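Side-chain contacts in arginine kinase (Cydia pomonella granulosis virus, PDB 6VVG), which probably phosphorylates proteins on serine or threonine at the expense of ATP, and is seen here as a dimer with AMP bound: residues L156-C159 / D160-L163; N130-H133 / K134-I137; S164-V167 / G168-S171; D96-L99 / F100-V103; V202-E205 / I206-E210. All coordinates share one frame; numbering follows the deposited sequence. Where two conformers were deposited one is given.

In the fold
In this protein kinase fold the five local contacts stand at different distances from the nucleotide held between the lobes. Interaction 1 is at the pocket, holding C159 and D160 beside AMP. Interaction 4 is close to it: its D98 side chain lies about 5 Å from AMP, and its L99 packs on L156 of interaction 1. L99 CD1 also meets V202 CG1 of interaction 5 at 3.9 Å. Interactions 2, 3 and 5 lie farther out. Across the chain's centre from interaction 4, interactions 2 and 3 are joined by a probable hydrogen bond between N136 O and V167 N, 2.9 Å, and both touch the second subunit. The centres of interactions 3 and 4 are about 28 Å apart.

Interaction 1 (L156-C159 / D160-L163); sequences LFVC and DYGL. With AMP (adenosine monophosphate), chain C.
Y161 sets CG opposite its own carbonyl carbon (chi1 -36°), which carries the ring back along the chain to V158, whereas D160, with CG opposite its backbone N (chi1 -163°), sends its carboxylate to the nucleotide. D160-Y161-G162 stands in the place of the DFG motif of protein kinases, the aspartate facing the nucleotide and the aromatic residue facing the other way. The phenol adds a polar tip: Y161 OH donates to V158 O at 2.6 Å, tilted 33° from the carbonyl plane, and that oxygen lies at the edge of the ring. Y161 OH is also hydrogen-bonded to I74 N, and the two bonds together would hold the phenol end in place. Y161 CE1 comes obliquely within 3.6 Å of C159 CA, and V158 CG1 adds a looser apolar contact. On the nucleotide side, D160 OD1 receives G162 N at 3.2 Å on the anti side, somewhat out of the carboxylate plane, closing an Asx turn, while D160 OD2 stands 3.1 Å from AMP O1P. C159 SG is 3.3 Å from AMP O2P. D160 also makes a long, weak ion pair with K49, another residue that binds AMP. Around this core, Y161 packs on E60 and V63 of helix 59-66 and meets the ring of H64, V158 leans on helix 115-133, and strand 157-158 pairs with strand 147-148.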
loop_
_atom_site.group_PDB
_atom_site.type_symbol
_atom_site.label_atom_id
_atom_site.label_comp_id
_atom_site.label_asym_id
_atom_site.label_seq_id
_atom_site.Cartn_x
_atom_site.Cartn_y
_atom_site.Cartn_z
ATOM N N LEU A 156 -7.254 -21.368 -10.211
ATOM C CA LEU A 156 -7.514 -19.966 -10.494
ATOM C C LEU A 156 -6.418 -19.107 -9.878
ATOM O O LEU A 156 -6.128 -19.222 -8.683
ATOM C CB LEU A 156 -8.879 -19.551 -9.945
ATOM C CG LEU A 156 -9.332 -18.117 -10.223
ATOM C CD1 LEU A 156 -9.735 -17.967 -11.684
ATOM C CD2 LEU A 156 -10.480 -17.728 -9.305
ATOM N N PHE A 157 -5.812 -18.252 -10.697
ATOM C CA PHE A 157 -4.829 -17.280 -10.235
ATOM C C PHE A 157 -5.333 -15.878 -10.544
ATOM O O PHE A 157 -5.580 -15.552 -11.710
ATOM C CB PHE A 157 -3.463 -17.498 -10.895
ATOM C CG PHE A 157 -2.921 -18.885 -10.732
ATOM C CD1 PHE A 157 -3.265 -19.880 -11.626
ATOM C CD2 PHE A 157 -2.063 -19.194 -9.688
ATOM C CE1 PHE A 157 -2.771 -21.162 -11.483
ATOM C CE2 PHE A 157 -1.564 -20.476 -9.538
ATOM C CZ PHE A 157 -1.920 -21.460 -10.436
ATOM N N VAL A 158 -5.477 -15.058 -9.505
ATOM C CA VAL A 158 -5.699 -13.624 -9.669
ATOM C C VAL A 158 -4.366 -12.972 -10.010
ATOM O O VAL A 158 -3.349 -13.251 -9.366
ATOM C CB VAL A 158 -6.299 -13.018 -8.392
ATOM C CG1 VAL A 158 -6.722 -11.575 -8.629
ATOM C CG2 VAL A 158 -7.471 -13.860 -7.903
ATOM N N CYS A 159 -4.364 -12.095 -11.014
ATOM C CA CYS A 159 -3.126 -11.474 -11.463
ATOM C C CYS A 159 -3.345 -9.999 -11.777
ATOM O O CYS A 159 -4.466 -9.485 -11.743
ATOM C CB CYS A 159 -2.551 -12.199 -12.689
ATOM S SG CYS A 159 -3.339 -11.777 -14.270
ATOM N N ASP A 160 -2.234 -9.324 -12.083
ATOM C CA ASP A 160 -2.194 -7.901 -12.434
ATOM C C ASP A 160 -2.753 -7.021 -11.309
ATOM O O ASP A 160 -3.865 -6.496 -11.373
ATOM C CB ASP A 160 -2.924 -7.604 -13.748
ATOM C CG ASP A 160 -2.530 -6.247 -14.325
ATOM O OD1 ASP A 160 -1.904 -5.454 -13.586
ATOM O OD2 ASP A 160 -2.831 -5.969 -15.503
ATOM N N TYR A 161 -1.962 -6.911 -10.249
ATOM C CA TYR A 161 -2.272 -6.025 -9.133
ATOM C C TYR A 161 -1.866 -4.570 -9.392
ATOM O O TYR A 161 -1.749 -3.790 -8.440
ATOM C CB TYR A 161 -1.601 -6.563 -7.868
ATOM C CG TYR A 161 -1.581 -8.084 -7.820
ATOM C CD1 TYR A 161 -2.703 -8.826 -8.173
ATOM C CD2 TYR A 161 -0.438 -8.777 -7.436
ATOM C CE1 TYR A 161 -2.690 -10.207 -8.144
ATOM C CE2 TYR A 161 -0.417 -10.156 -7.397
ATOM C CZ TYR A 161 -1.547 -10.867 -7.754
ATOM O OH TYR A 161 -1.534 -12.240 -7.724
ATOM N N GLY A 162 -1.700 -4.180 -10.658
ATOM C CA GLY A 162 -1.211 -2.851 -10.982
ATOM C C GLY A 162 -2.209 -1.731 -10.760
ATOM O O GLY A 162 -1.808 -0.563 -10.711
ATOM N N LEU A 163 -3.496 -2.051 -10.633
ATOM C CA LEU A 163 -4.517 -1.051 -10.348
ATOM C C LEU A 163 -5.063 -1.171 -8.931
ATOM O O LEU A 163 -6.091 -0.560 -8.617
ATOM C CB LEU A 163 -5.659 -1.156 -11.359
ATOM C CG LEU A 163 -5.338 -0.724 -12.789
ATOM C CD1 LEU A 163 -6.597 -0.732 -13.648
ATOM C CD2 LEU A 163 -4.688 0.650 -12.827
HETATM P P AMP C . -0.762 -8.940 -16.995
HETATM O O1P AMP C . -1.895 -8.114 -17.563
HETATM O O2P AMP C . -1.364 -10.138 -16.302
HETATM O O3P AMP C . 0.119 -8.024 -16.180
HETATM O "O5'" AMP C . 0.139 -9.498 -18.184
HETATM C "C5'" AMP C . -0.371 -9.596 -19.504
HETATM C "C4'" AMP C . -0.701 -11.022 -19.875
HETATM O "O4'" AMP C . 0.459 -11.874 -19.667
HETATM C "C3'" AMP C . -1.793 -11.697 -19.058
HETATM O "O3'" AMP C . -3.100 -11.318 -19.457
HETATM C "C2'" AMP C . -1.487 -13.170 -19.284
HETATM O "O2'" AMP C . -1.896 -13.578 -20.581
HETATM C "C1'" AMP C . 0.041 -13.154 -19.232
HETATM N N9 AMP C . 0.525 -13.355 -17.855
HETATM C C8 AMP C . 0.624 -12.376 -16.951
HETATM N N7 AMP C . 1.079 -12.906 -15.816
HETATM C C5 AMP C . 1.259 -14.219 -16.018
HETATM C C6 AMP C . 1.706 -15.217 -15.184
HETATM N N6 AMP C . 2.142 -15.217 -13.802
HETATM N N1 AMP C . 1.797 -16.462 -15.625
HETATM C C2 AMP C . 1.447 -16.747 -16.902
HETATM N N3 AMP C . 1.006 -15.769 -17.727
HETATM C C4 AMP C . 0.913 -14.502 -17.277
#

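Interaction 2 (N130-H133 / K134-I137); sequences NDLH and KNNI
The contact between N130-H133 and K134-I137 is a helix terminus, where helix 115-133 runs out and a type I turn from H133 to N136 hands the chain to strand 137-138. It illustrates how the last carbonyls of a helix can be satisfied from just beyond its end: those of N130, L132 and H133 receive K134 N, the two nitrogens of N135, and N136 N. K134 N still makes a helical bond to N130 O at 3.1 Å, and N136 N closes the turn on H133 O at 2.7 Å. N135 contributes twice: both its backbone N (3.0 Å) and its side-chain ND2 (3.1 Å) donate to L132 O, approaching from the same face of the carbonyl plane. With CG beside the backbone N (chi1 -56°), the N135 amide is folded back to the helix rather than outward. Past the turn, I137 O lies in the plane of the H133 imidazole, at its edge, 3.1 Å from CD2, while the neighbouring ring atom NE2 is hydrogen-bonded to D195. The L132 and I137 side chains cross at about a right angle, with L132 CD1 3.9 Å from I137 CB. K134 NZ lies 3.5 Å from D131 OD1 as a salt bridge, doubtful because D131 was modelled in two conformers; D131 OD2 bonds N70. The N136 amide reaches V167 O of the second subunit. Chemically, the double donation to L132 O would hold the turn to the helix, and the positive charge of K134 at the C-terminal end of a helix would probably be favourable.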
loop_
_atom_site.group_PDB
_atom_site.type_symbol
_atom_site.label_atom_id
_atom_site.label_comp_id
_atom_site.label_asym_id
_atom_site.label_seq_id
_atom_site.Cartn_x
_atom_site.Cartn_y
_atom_site.Cartn_z
ATOM N N ASN A 130 -11.479 -11.966 -0.773
ATOM C CA ASN A 130 -11.716 -11.674 0.639
ATOM C C ASN A 130 -10.412 -11.666 1.420
ATOM O O ASN A 130 -10.183 -10.780 2.256
ATOM C CB ASN A 130 -12.685 -12.690 1.245
ATOM C CG ASN A 130 -13.134 -12.302 2.646
ATOM O OD1 ASN A 130 -13.650 -11.206 2.863
ATOM N ND2 ASN A 130 -12.935 -13.200 3.601
ATOM N N ASP A 131 -9.538 -12.653 1.182
ATOM C CA ASP A 131 -8.249 -12.687 1.849
ATOM C C ASP A 131 -7.460 -11.400 1.591
ATOM O O ASP A 131 -6.876 -10.827 2.505
ATOM C CB ASP A 131 -7.447 -13.907 1.396
ATOM C CG ASP A 131 -6.331 -14.267 2.358
ATOM O OD1 ASP A 131 -6.366 -13.799 3.516
ATOM O OD2 ASP A 131 -5.413 -15.014 1.958
ATOM N N LEU A 132 -7.453 -10.947 0.334
ATOM C CA LEU A 132 -6.813 -9.669 0.028
ATOM C C LEU A 132 -7.469 -8.533 0.799
ATOM O O LEU A 132 -6.778 -7.674 1.359
ATOM C CB LEU A 132 -6.888 -9.402 -1.473
ATOM C CG LEU A 132 -6.507 -8.009 -1.972
ATOM C CD1 LEU A 132 -5.108 -7.660 -1.508
ATOM C CD2 LEU A 132 -6.606 -7.940 -3.493
ATOM N N HIS A 133 -8.802 -8.523 0.853
ATOM C CA HIS A 133 -9.529 -7.423 1.470
ATOM C C HIS A 133 -9.245 -7.291 2.959
ATOM O O HIS A 133 -9.379 -6.190 3.501
ATOM C CB HIS A 133 -11.027 -7.616 1.225
ATOM C CG HIS A 133 -11.422 -7.460 -0.213
ATOM N ND1 HIS A 133 -12.613 -7.938 -0.717
ATOM C CD2 HIS A 133 -10.784 -6.870 -1.252
ATOM C CE1 HIS A 133 -12.692 -7.647 -2.004
ATOM N NE2 HIS A 133 -11.595 -7.000 -2.353
ATOM N N LYS A 134 -8.852 -8.374 3.634
ATOM C CA LYS A 134 -8.506 -8.264 5.046
ATOM C C LYS A 134 -7.392 -7.249 5.283
ATOM O O LYS A 134 -7.244 -6.752 6.406
ATOM C CB LYS A 134 -8.086 -9.628 5.597
ATOM C CG LYS A 134 -9.212 -10.650 5.755
ATOM C CD LYS A 134 -8.651 -11.979 6.275
ATOM C CE LYS A 134 -9.683 -13.097 6.232
ATOM N NZ LYS A 134 -9.131 -14.343 5.612
ATOM N N ASN A 135 -6.604 -6.939 4.257
ATOM C CA ASN A 135 -5.548 -5.940 4.340
ATOM C C ASN A 135 -6.043 -4.534 4.027
ATOM O O ASN A 135 -5.233 -3.600 3.997
ATOM C CB ASN A 135 -4.409 -6.303 3.380
ATOM C CG ASN A 135 -3.861 -7.699 3.625
ATOM O OD1 ASN A 135 -3.157 -7.938 4.605
ATOM N ND2 ASN A 135 -4.186 -8.629 2.733
ATOM N N ASN A 136 -7.349 -4.363 3.807
ATOM C CA ASN A 136 -7.928 -3.085 3.387
ATOM C C ASN A 136 -7.333 -2.628 2.056
ATOM O O ASN A 136 -7.045 -1.449 1.843
ATOM C CB ASN A 136 -7.764 -2.019 4.471
ATOM C CG ASN A 136 -8.877 -2.079 5.511
ATOM O OD1 ASN A 136 -9.749 -2.947 5.447
ATOM N ND2 ASN A 136 -8.853 -1.160 6.468
ATOM N N ILE A 137 -7.156 -3.584 1.151
ATOM C CA ILE A 137 -6.737 -3.334 -0.221
ATOM C C ILE A 137 -7.758 -3.987 -1.141
ATOM O O ILE A 137 -8.242 -5.088 -0.857
ATOM C CB ILE A 137 -5.324 -3.894 -0.489
ATOM C CG1 ILE A 137 -4.300 -3.198 0.411
ATOM C CG2 ILE A 137 -4.955 -3.730 -1.952
ATOM C CD1 ILE A 137 -2.895 -3.768 0.312
#

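Interaction 3 (S164-V167 / G168-S171); sequences SRIV and GTPS
I166 to T169 reverse the chain in a type II beta turn, a bend within the activation segment of this kinase fold, just after strand 165-166. The central residues follow the pattern of that turn: V167 has polyproline-like angles, whereas G168 has a phi of 100°, a conformation suited to glycine because a side chain there would run into the preceding carbonyl oxygen. The turn is a worked case of a weak backbone closure reinforced by a side chain. The backbone bond from T169 N to I166 O is weak at 3.4 Å. T169 OG1 then donates to the same oxygen at 2.9 Å, lying in the carbonyl plane with a C=O...donor angle of 149°, so I166 O is gripped both by the main chain and by the hydroxyl. This comes from the T169 rotamer, whose chi1 of 57° tucks OG1 back over the main chain and thereby turns it to the first residue of the turn. The V167 side chain takes no part in this closure and packs instead on V138 of strand 137-138. Around the turn, G168 and T169 make backbone bonds to Y190. The same region faces the second subunit, where I166 and T169 pack on N135 of that chain and P170 packs on its K134. Beside the hydroxyl bond, the methyl carbon T169 CG2 rests 3.7 Å from I166 O and 4.1 Å from I166 CB.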
loop_
_atom_site.group_PDB
_atom_site.type_symbol
_atom_site.label_atom_id
_atom_site.label_comp_id
_atom_site.label_asym_id
_atom_site.label_seq_id
_atom_site.Cartn_x
_atom_site.Cartn_y
_atom_site.Cartn_z
ATOM N N SER A 164 -4.396 -1.938 -8.068
ATOM C CA SER A 164 -4.858 -2.138 -6.701
ATOM C C SER A 164 -4.843 -0.825 -5.925
ATOM O O SER A 164 -4.009 0.055 -6.163
ATOM C CB SER A 164 -3.978 -3.169 -5.992
ATOM O OG SER A 164 -4.153 -4.463 -6.544
ATOM N N ARG A 165 -5.771 -0.704 -4.977
ATOM C CA ARG A 165 -5.933 0.534 -4.233
ATOM C C ARG A 165 -6.220 0.262 -2.762
ATOM O O ARG A 165 -6.704 -0.808 -2.378
ATOM C CB ARG A 165 -7.081 1.391 -4.797
ATOM C CG ARG A 165 -7.008 1.681 -6.279
ATOM C CD ARG A 165 -5.912 2.687 -6.589
ATOM N NE ARG A 165 -5.750 2.837 -8.029
ATOM C CZ ARG A 165 -4.609 3.148 -8.634
ATOM N NH1 ARG A 165 -3.514 3.368 -7.918
ATOM N NH2 ARG A 165 -4.569 3.250 -9.957
ATOM N N ILE A 166 -5.941 1.275 -1.942
ATOM C CA ILE A 166 -6.226 1.221 -0.513
ATOM C C ILE A 166 -7.684 1.596 -0.279
ATOM O O ILE A 166 -8.181 2.585 -0.829
ATOM C CB ILE A 166 -5.291 2.158 0.270
ATOM C CG1 ILE A 166 -3.845 1.666 0.209
ATOM C CG2 ILE A 166 -5.748 2.272 1.715
ATOM C CD1 ILE A 166 -2.842 2.600 0.879
ATOM N N VAL A 167 -8.369 0.810 0.555
ATOM C CA VAL A 167 -9.768 1.078 0.859
ATOM C C VAL A 167 -9.903 2.465 1.469
ATOM O O VAL A 167 -9.150 2.840 2.376
ATOM C CB VAL A 167 -10.319 0.001 1.807
ATOM C CG1 VAL A 167 -11.700 0.390 2.323
ATOM C CG2 VAL A 167 -10.356 -1.352 1.112
ATOM N N GLY A 168 -10.865 3.237 0.966
ATOM C CA GLY A 168 -11.201 4.524 1.537
ATOM C C GLY A 168 -10.622 5.729 0.825
ATOM O O GLY A 168 -11.032 6.857 1.131
ATOM N N THR A 169 -9.699 5.533 -0.109
ATOM C CA THR A 169 -9.085 6.646 -0.812
ATOM C C THR A 169 -9.966 7.108 -1.967
ATOM O O THR A 169 -10.805 6.351 -2.462
ATOM C CB THR A 169 -7.711 6.244 -1.332
ATOM O OG1 THR A 169 -7.830 5.096 -2.183
ATOM C CG2 THR A 169 -6.781 5.922 -0.168
ATOM N N PRO A 170 -9.804 8.356 -2.409
ATOM C CA PRO A 170 -10.632 8.854 -3.519
ATOM C C PRO A 170 -10.389 8.051 -4.789
ATOM O O PRO A 170 -9.247 7.761 -5.153
ATOM C CB PRO A 170 -10.186 10.314 -3.679
ATOM C CG PRO A 170 -9.551 10.683 -2.347
ATOM C CD PRO A 170 -8.909 9.395 -1.861
ATOM N N SER A 171 -11.469 7.712 -5.477
ATOM C CA SER A 171 -11.358 6.906 -6.682
ATOM C C SER A 171 -11.311 7.789 -7.926
ATOM O O SER A 171 -11.737 8.947 -7.920
ATOM C CB SER A 171 -12.528 5.928 -6.788
ATOM O OG SER A 171 -13.740 6.618 -7.039
#

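Interaction 4 (D96-L99 / F100-V103); sequences DGDL and FDFV
D101 and D98 exchange bonds at the head of a short helical turn, the reciprocal pattern of a capping box. Along the D101 side chain, CB sits 3.3 Å from D98 O, and CG comes next to D98 OD1, the two side chains crossing at about a right angle. Of the carboxylate oxygens, OD1 pairs with K104 in a salt bridge. OD2 takes the bond from D98 N at 3.2 Å, met from above the carboxylate plane, and touches G97 CA at 3.3 Å. The return bond runs from D101 N at 3.1 Å and meets D98 OD1 nearly in line with its C-O bond; a chi1 of 56° folds the D98 carboxylate over the first amides for it. F100 N adds a weak bond to the same oxygen. With D98 OD1 and D101 OD2 only 3.8 Å apart, the like charges should repel, and the amides and K104 probably offset this. D98 O also lies in the plane of the F102 ring at its edge, 3.3 Å from CD1. F102 meets Y149 edge-to-face, D98 and L99 lean on L148 and L147 of strand 147-148, and L99 and V103 pack against helix 192-208, V103 at I206.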
loop_
_atom_site.group_PDB
_atom_site.type_symbol
_atom_site.label_atom_id
_atom_site.label_comp_id
_atom_site.label_asym_id
_atom_site.label_seq_id
_atom_site.Cartn_x
_atom_site.Cartn_y
_atom_site.Cartn_z
ATOM N N ASP A 96 -1.156 -20.679 -18.926
ATOM C CA ASP A 96 -1.237 -20.086 -20.252
ATOM C C ASP A 96 -2.615 -19.520 -20.570
ATOM O O ASP A 96 -2.747 -18.763 -21.539
ATOM C CB ASP A 96 -0.876 -21.128 -21.319
ATOM C CG ASP A 96 -1.870 -22.279 -21.372
ATOM O OD1 ASP A 96 -2.087 -22.918 -20.324
ATOM O OD2 ASP A 96 -2.438 -22.547 -22.454
ATOM N N GLY A 97 -3.644 -19.869 -19.792
ATOM C CA GLY A 97 -5.009 -19.517 -20.111
ATOM C C GLY A 97 -5.632 -18.581 -19.086
ATOM O O GLY A 97 -5.055 -18.294 -18.030
ATOM N N ASP A 98 -6.828 -18.102 -19.420
ATOM C CA ASP A 98 -7.610 -17.261 -18.525
ATOM C C ASP A 98 -9.084 -17.493 -18.824
ATOM O O ASP A 98 -9.443 -18.201 -19.768
ATOM C CB ASP A 98 -7.236 -15.782 -18.670
ATOM C CG ASP A 98 -7.380 -15.277 -20.091
ATOM O OD1 ASP A 98 -8.468 -15.434 -20.682
ATOM O OD2 ASP A 98 -6.401 -14.710 -20.617
ATOM N N LEU A 99 -9.941 -16.880 -18.007
ATOM C CA LEU A 99 -11.371 -17.135 -18.132
ATOM C C LEU A 99 -11.926 -16.593 -19.442
ATOM O O LEU A 99 -12.936 -17.103 -19.940
ATOM C CB LEU A 99 -12.116 -16.533 -16.941
ATOM C CG LEU A 99 -11.713 -17.117 -15.584
ATOM C CD1 LEU A 99 -12.572 -16.556 -14.455
ATOM C CD2 LEU A 99 -11.784 -18.646 -15.584
ATOM N N PHE A 100 -11.283 -15.578 -20.026
ATOM C CA PHE A 100 -11.757 -15.079 -21.312
ATOM C C PHE A 100 -11.607 -16.127 -22.403
ATOM O O PHE A 100 -12.425 -16.181 -23.330
ATOM C CB PHE A 100 -11.005 -13.815 -21.717
ATOM C CG PHE A 100 -11.437 -13.258 -23.047
ATOM C CD1 PHE A 100 -12.633 -12.566 -23.166
ATOM C CD2 PHE A 100 -10.653 -13.427 -24.178
ATOM C CE1 PHE A 100 -13.036 -12.047 -24.382
ATOM C CE2 PHE A 100 -11.052 -12.907 -25.399
ATOM C CZ PHE A 100 -12.246 -12.219 -25.499
ATOM N N ASP A 101 -10.565 -16.959 -22.319
ATOM C CA ASP A 101 -10.382 -18.012 -23.313
ATOM C C ASP A 101 -11.584 -18.945 -23.360
ATOM O O ASP A 101 -11.866 -19.546 -24.404
ATOM C CB ASP A 101 -9.112 -18.813 -23.011
ATOM C CG ASP A 101 -7.842 -18.019 -23.257
ATOM O OD1 ASP A 101 -7.854 -17.120 -24.125
ATOM O OD2 ASP A 101 -6.829 -18.297 -22.580
ATOM N N PHE A 102 -12.304 -19.079 -22.248
ATOM C CA PHE A 102 -13.414 -20.017 -22.159
ATOM C C PHE A 102 -14.740 -19.425 -22.600
ATOM O O PHE A 102 -15.737 -20.152 -22.665
ATOM C CB PHE A 102 -13.542 -20.539 -20.725
ATOM C CG PHE A 102 -12.438 -21.472 -20.325
ATOM C CD1 PHE A 102 -11.220 -20.979 -19.894
ATOM C CD2 PHE A 102 -12.616 -22.842 -20.390
ATOM C CE1 PHE A 102 -10.197 -21.836 -19.532
ATOM C CE2 PHE A 102 -11.600 -23.705 -20.029
ATOM C CZ PHE A 102 -10.389 -23.201 -19.599
ATOM N N VAL A 103 -14.790 -18.129 -22.927
ATOM C CA VAL A 103 -16.003 -17.500 -23.389
ATOM C C VAL A 103 -15.846 -16.796 -24.728
ATOM O O VAL A 103 -16.847 -16.386 -25.324
ATOM C CB VAL A 103 -16.565 -16.503 -22.345
ATOM C CG1 VAL A 103 -16.658 -17.159 -20.975
ATOM C CG2 VAL A 103 -15.700 -15.249 -22.289
#

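Interaction 5 (V202-E205 / I206-E210); sequences VAYE and ILSTE
V202 through S208 continue the i to i+4 pattern of helix 192-208, I206 N bonding V202 O at 2.9 Å, until T209 turns to positive phi and ends it. Here one hydroxyl takes part on both sides of the helix end. S208 OG donates to Y204 O at 2.7 Å, and S208 N bonds the same oxygen from the opposite face of its carbonyl plane, so two donors grip it. Swung back toward the preceding turn of helix by a chi1 of 75°, the hydroxyl also receives E210 N at 2.9 Å, an ST turn. In the same bend E210 O lies in the plane of the Y204 ring, at its edge, 3.3 Å from CD1, and E205 CA makes a CA-H...O contact with E210 O at 3.4 Å. I206 turns CG1 onto V202 O, 3.3 Å away, and L207 CB lies against A203 O. Y204 OH finds its partner in P240 O beyond the helix. In the lobe, A203, I206 and L207 pack on I122 and C118 of helix 115-133, while A203, Y204 and L207 meet F252 and V253 of helix 247-256.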
loop_
_atom_site.group_PDB
_atom_site.type_symbol
_atom_site.label_atom_id
_atom_site.label_comp_id
_atom_site.label_asym_id
_atom_site.label_seq_id
_atom_site.Cartn_x
_atom_site.Cartn_y
_atom_site.Cartn_z
ATOM N N VAL A 202 -17.954 -11.112 -13.935
ATOM C CA VAL A 202 -17.220 -12.321 -14.294
ATOM C C VAL A 202 -18.116 -13.545 -14.166
ATOM O O VAL A 202 -18.118 -14.423 -15.038
ATOM C CB VAL A 202 -15.956 -12.456 -13.424
ATOM C CG1 VAL A 202 -15.281 -13.796 -13.666
ATOM C CG2 VAL A 202 -15.000 -11.307 -13.695
ATOM N N ALA A 203 -18.888 -13.627 -13.079
ATOM C CA ALA A 203 -19.753 -14.784 -12.870
ATOM C C ALA A 203 -20.797 -14.884 -13.974
ATOM O O ALA A 203 -21.047 -15.966 -14.518
ATOM C CB ALA A 203 -20.418 -14.694 -11.494
ATOM N N TYR A 204 -21.416 -13.756 -14.323
ATOM C CA TYR A 204 -22.375 -13.769 -15.421
ATOM C C TYR A 204 -21.715 -14.221 -16.717
ATOM O O TYR A 204 -22.309 -14.970 -17.501
ATOM C CB TYR A 204 -23.000 -12.387 -15.602
ATOM C CG TYR A 204 -24.235 -12.412 -16.476
ATOM C CD1 TYR A 204 -24.134 -12.507 -17.862
ATOM C CD2 TYR A 204 -25.502 -12.363 -15.916
ATOM C CE1 TYR A 204 -25.264 -12.548 -18.660
ATOM C CE2 TYR A 204 -26.635 -12.394 -16.706
ATOM C CZ TYR A 204 -26.510 -12.487 -18.074
ATOM O OH TYR A 204 -27.640 -12.519 -18.858
ATOM N N GLU A 205 -20.479 -13.784 -16.952
ATOM C CA GLU A 205 -19.820 -14.067 -18.221
ATOM C C GLU A 205 -19.453 -15.541 -18.337
ATOM O O GLU A 205 -19.688 -16.164 -19.377
ATOM C CB GLU A 205 -18.585 -13.181 -18.372
ATOM C CG GLU A 205 -18.937 -11.727 -18.652
ATOM C CD GLU A 205 -17.725 -10.832 -18.776
ATOM O OE1 GLU A 205 -16.868 -10.865 -17.869
ATOM O OE2 GLU A 205 -17.636 -10.094 -19.780
ATOM N N ILE A 206 -18.876 -16.126 -17.284
ATOM C CA ILE A 206 -18.499 -17.531 -17.401
ATOM C C ILE A 206 -19.733 -18.425 -17.408
ATOM O O ILE A 206 -19.743 -19.473 -18.064
ATOM C CB ILE A 206 -17.514 -17.959 -16.299
ATOM C CG1 ILE A 206 -18.079 -17.703 -14.904
ATOM C CG2 ILE A 206 -16.179 -17.257 -16.485
ATOM C CD1 ILE A 206 -17.190 -18.259 -13.796
ATOM N N LEU A 207 -20.788 -18.041 -16.685
ATOM C CA LEU A 207 -21.990 -18.868 -16.654
ATOM C C LEU A 207 -22.727 -18.821 -17.986
ATOM O O LEU A 207 -23.203 -19.852 -18.477
ATOM C CB LEU A 207 -22.913 -18.416 -15.522
ATOM C CG LEU A 207 -22.536 -18.869 -14.112
ATOM C CD1 LEU A 207 -23.326 -18.087 -13.068
ATOM C CD2 LEU A 207 -22.756 -20.363 -13.950
ATOM N N SER A 208 -22.824 -17.637 -18.591
ATOM C CA SER A 208 -23.603 -17.448 -19.808
ATOM C C SER A 208 -22.759 -17.374 -21.071
ATOM O O SER A 208 -23.291 -17.593 -22.164
ATOM C CB SER A 208 -24.437 -16.165 -19.707
ATOM O OG SER A 208 -23.618 -15.017 -19.880
ATOM N N THR A 209 -21.466 -17.088 -20.945
ATOM C CA THR A 209 -20.560 -16.775 -22.048
ATOM C C THR A 209 -20.918 -15.460 -22.727
ATOM O O THR A 209 -20.411 -15.177 -23.822
ATOM C CB THR A 209 -20.507 -17.891 -23.104
ATOM O OG1 THR A 209 -21.677 -17.846 -23.934
ATOM C CG2 THR A 209 -20.403 -19.255 -22.443
ATOM N N GLU A 210 -21.784 -14.650 -22.118
ATOM C CA GLU A 210 -22.145 -13.342 -22.645
ATOM C C GLU A 210 -21.953 -12.283 -21.564
ATOM O O GLU A 210 -21.980 -12.572 -20.367
ATOM C CB GLU A 210 -23.597 -13.316 -23.144
ATOM C CG GLU A 210 -23.890 -14.266 -24.294
ATOM C CD GLU A 210 -23.408 -13.733 -25.631
ATOM O OE1 GLU A 210 -22.819 -12.631 -25.661
ATOM O OE2 GLU A 210 -23.617 -14.418 -26.654
#